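Local coordinates for cytosolic protein (Streptococcus thermophilus, PDB 2QZI) that is of unknown function but belongs to the DUF1827 family and folds as an antiparallel sheet with two helices, binding sodium ions in the crystal, at residues 51-55 / 92-96. Numbering follows the deposited sequence.
Sequences LISNK and DKLIE
Ile52 lies against Ile95, its cross-strand neighbour, with CB of Ile52 4.4 Å from CB of Ile95; both have chi1 m (-58° and -53°) and sit on the buried face, where Leu64 of helix 61-74 and Val59 of the preceding loop cover the pair. Their backbones exchange two short hydrogen bonds, Ile52 N to Ile95 O and Ile95 N to Ile52 O, each 2.7 Å and close to linear (161° and 172°), which close the small ring of an antiparallel hydrogen-bonded pair with CA atoms 5.0 Å apart. The flanking pairs, Leu51 with Glu96 (CA-CA 4.8 Å) and Ser53 with Leu94 (4.6 Å), are non-hydrogen-bonded. Strands 51-53 and 94-96, both extended (phi/psi -125/122 at Ile52, -122/132 at Ile95), run at 164° with axes 4.7 Å apart. They pair strand 47-53 with strand 94-100, which lies next to the outer strand 87-91 of a six-stranded antiparallel sheet; helix 61-74 lies in the chain between strands 47-53 and 87-91, so these sheet neighbours are not consecutive in sequence. On the opposite face, Leu51, Ser53, Leu94 and Glu96 are partly exposed; Leu94 (chi1 t, chi2 p) brings CD1 to 4.4 Å from Leu51 CD2 and equally to 4.4 Å from Ser53 CB. CA-H...O contacts add to the pairing: Leu51 CA to Ile95 O 3.4 Å, Ser53 CA to Lys93 O 3.3 Å. Beyond Ser53 the chains diverge: Asn54 OD1 is hydrogen-bonded to His56 ND1, while Lys93 (phi/psi -126/27) extends its side chain, CD 3.9 Å from Lys55 O, and its NZ forms a 2.7 Å salt bridge with Asp92 OD2.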
ATOM      1  N   LEU A  51      -1.548  -2.567   1.057  1.00 76.75           N
ATOM      2  CA  LEU A  51      -2.196  -3.892   0.824  1.00 78.97           C
ATOM      3  C   LEU A  51      -1.952  -4.353  -0.612  1.00 77.07           C
ATOM      4  O   LEU A  51      -2.366  -3.693  -1.563  1.00 79.01           O
ATOM      5  CB  LEU A  51      -3.725  -3.822   1.070  1.00 79.24           C
ATOM      6  CG  LEU A  51      -3.920  -3.445   2.533  1.00 87.63           C
ATOM      7  CD1 LEU A  51      -4.288  -1.936   2.734  1.00 91.48           C
ATOM      8  CD2 LEU A  51      -4.903  -4.406   3.172  1.00 92.63           C
ATOM      9  N   ILE A  52      -1.262  -5.473  -0.741  1.00 75.88           N
ATOM     10  CA  ILE A  52      -0.745  -5.956  -2.024  1.00 73.83           C
ATOM     11  C   ILE A  52      -1.288  -7.373  -2.199  1.00 73.87           C
ATOM     12  O   ILE A  52      -1.133  -8.234  -1.322  1.00 71.88           O
ATOM     13  CB  ILE A  52       0.788  -6.006  -2.066  1.00 74.04           C
ATOM     14  CG1 ILE A  52       1.362  -4.599  -1.783  1.00 74.82           C
ATOM     15  CG2 ILE A  52       1.323  -6.649  -3.396  1.00 72.55           C
ATOM     16  CD1 ILE A  52       2.834  -4.672  -1.333  1.00 78.14           C
ATOM     17  N   SER A  53      -2.008  -7.565  -3.296  1.00 72.46           N
ATOM     18  CA  SER A  53      -2.719  -8.801  -3.519  1.00 74.95           C
ATOM     19  C   SER A  53      -2.801  -9.104  -5.019  1.00 74.59           C
ATOM     20  O   SER A  53      -2.618  -8.235  -5.848  1.00 71.65           O
ATOM     21  CB  SER A  53      -4.135  -8.646  -2.971  1.00 75.15           C
ATOM     22  OG  SER A  53      -4.742  -7.527  -3.596  1.00 79.30           O
ATOM     23  N   ASN A  54      -3.062 -10.361  -5.338  1.00 76.36           N
ATOM     24  CA  ASN A  54      -3.125 -10.793  -6.717  1.00 77.24           C
ATOM     25  C   ASN A  54      -4.117 -11.927  -6.909  1.00 78.98           C
ATOM     26  O   ASN A  54      -3.812 -13.038  -6.588  1.00 81.24           O
ATOM     27  CB  ASN A  54      -1.742 -11.253  -7.162  1.00 76.87           C
ATOM     28  CG  ASN A  54      -1.642 -11.408  -8.690  1.00 77.40           C
ATOM     29  OD1 ASN A  54      -2.564 -11.877  -9.345  1.00 75.92           O
ATOM     30  ND2 ASN A  54      -0.538 -10.974  -9.244  1.00 77.34           N
ATOM     31  N   LYS A  55      -5.290 -11.659  -7.460  1.00 81.87           N
ATOM     32  CA  LYS A  55      -6.371 -12.646  -7.569  1.00 83.80           C
ATOM     33  C   LYS A  55      -5.936 -14.026  -8.119  1.00 84.91           C
ATOM     34  O   LYS A  55      -6.397 -15.074  -7.632  1.00 85.65           O
ATOM     35  CB  LYS A  55      -7.547 -12.029  -8.367  1.00 85.05           C
ATOM     36  CG  LYS A  55      -8.020 -10.655  -7.771  1.00 87.55           C
ATOM     37  CD  LYS A  55      -9.253 -10.058  -8.448  1.00 94.31           C
ATOM     38  CE  LYS A  55      -8.909  -9.375  -9.812  1.00 97.73           C
ATOM     39  NZ  LYS A  55      -8.569  -7.889  -9.651  1.00101.36           N
ATOM     40  N   ASP A  92      -1.694 -15.946   2.095  1.00 78.20           N
ATOM     41  CA  ASP A  92      -1.809 -16.739   0.901  1.00 79.33           C
ATOM     42  C   ASP A  92      -1.839 -15.815  -0.323  1.00 79.12           C
ATOM     43  O   ASP A  92      -0.945 -15.852  -1.195  1.00 81.17           O
ATOM     44  CB  ASP A  92      -3.076 -17.625   1.032  1.00 79.22           C
ATOM     45  CG  ASP A  92      -3.154 -18.710  -0.035  1.00 81.62           C
ATOM     46  OD1 ASP A  92      -2.610 -19.811   0.237  1.00 82.66           O
ATOM     47  OD2 ASP A  92      -3.762 -18.456  -1.124  1.00 80.16           O
ATOM     48  N   LYS A  93      -2.770 -14.904  -0.388  1.00 77.02           N
ATOM     49  CA  LYS A  93      -2.652 -14.037  -1.572  1.00 76.83           C
ATOM     50  C   LYS A  93      -2.610 -12.563  -1.221  1.00 76.27           C
ATOM     51  O   LYS A  93      -3.019 -11.708  -2.000  1.00 76.01           O
ATOM     52  CB  LYS A  93      -3.746 -14.395  -2.580  1.00 76.00           C
ATOM     53  CG  LYS A  93      -3.556 -15.784  -3.258  1.00 76.52           C
ATOM     54  CD  LYS A  93      -4.701 -15.960  -4.256  1.00 82.74           C
ATOM     55  CE  LYS A  93      -4.869 -17.353  -4.678  1.00 86.82           C
ATOM     56  NZ  LYS A  93      -4.943 -18.244  -3.494  1.00 88.83           N
ATOM     57  N   LEU A  94      -2.137 -12.280  -0.008  1.00 75.46           N
ATOM     58  CA  LEU A  94      -2.213 -10.960   0.536  1.00 76.04           C
ATOM     59  C   LEU A  94      -0.961 -10.612   1.341  1.00 76.25           C
ATOM     60  O   LEU A  94      -0.505 -11.397   2.208  1.00 75.64           O
ATOM     61  CB  LEU A  94      -3.491 -10.849   1.368  1.00 76.09           C
ATOM     62  CG  LEU A  94      -3.710  -9.590   2.206  1.00 79.87           C
ATOM     63  CD1 LEU A  94      -3.794  -8.306   1.365  1.00 82.55           C
ATOM     64  CD2 LEU A  94      -4.959  -9.705   3.091  1.00 83.31           C
ATOM     65  N   ILE A  95      -0.399  -9.452   1.026  1.00 75.48           N
ATOM     66  CA  ILE A  95       0.659  -8.868   1.800  1.00 76.49           C
ATOM     67  C   ILE A  95       0.237  -7.481   2.293  1.00 76.13           C
ATOM     68  O   ILE A  95      -0.286  -6.651   1.535  1.00 77.17           O
ATOM     69  CB  ILE A  95       2.001  -8.817   1.037  1.00 77.14           C
ATOM     70  CG1 ILE A  95       2.342 -10.201   0.496  1.00 74.74           C
ATOM     71  CG2 ILE A  95       3.151  -8.385   1.986  1.00 76.47           C
ATOM     72  CD1 ILE A  95       3.136 -10.136  -0.784  1.00 78.51           C
ATOM     73  N   GLU A  96       0.469  -7.297   3.581  1.00 75.48           N
ATOM     74  CA  GLU A  96       0.104  -6.135   4.372  1.00 76.42           C
ATOM     75  C   GLU A  96       1.368  -5.573   4.989  1.00 74.48           C
ATOM     76  O   GLU A  96       1.978  -6.208   5.815  1.00 73.18           O
ATOM     77  CB  GLU A  96      -0.862  -6.561   5.513  1.00 76.13           C
ATOM     78  CG  GLU A  96      -2.116  -7.239   4.920  1.00 80.76           C
ATOM     79  CD  GLU A  96      -3.051  -7.806   5.955  1.00 88.44           C
ATOM     80  OE1 GLU A  96      -3.998  -7.064   6.287  1.00 92.84           O
ATOM     81  OE2 GLU A  96      -2.877  -8.989   6.414  1.00 89.69           O
TER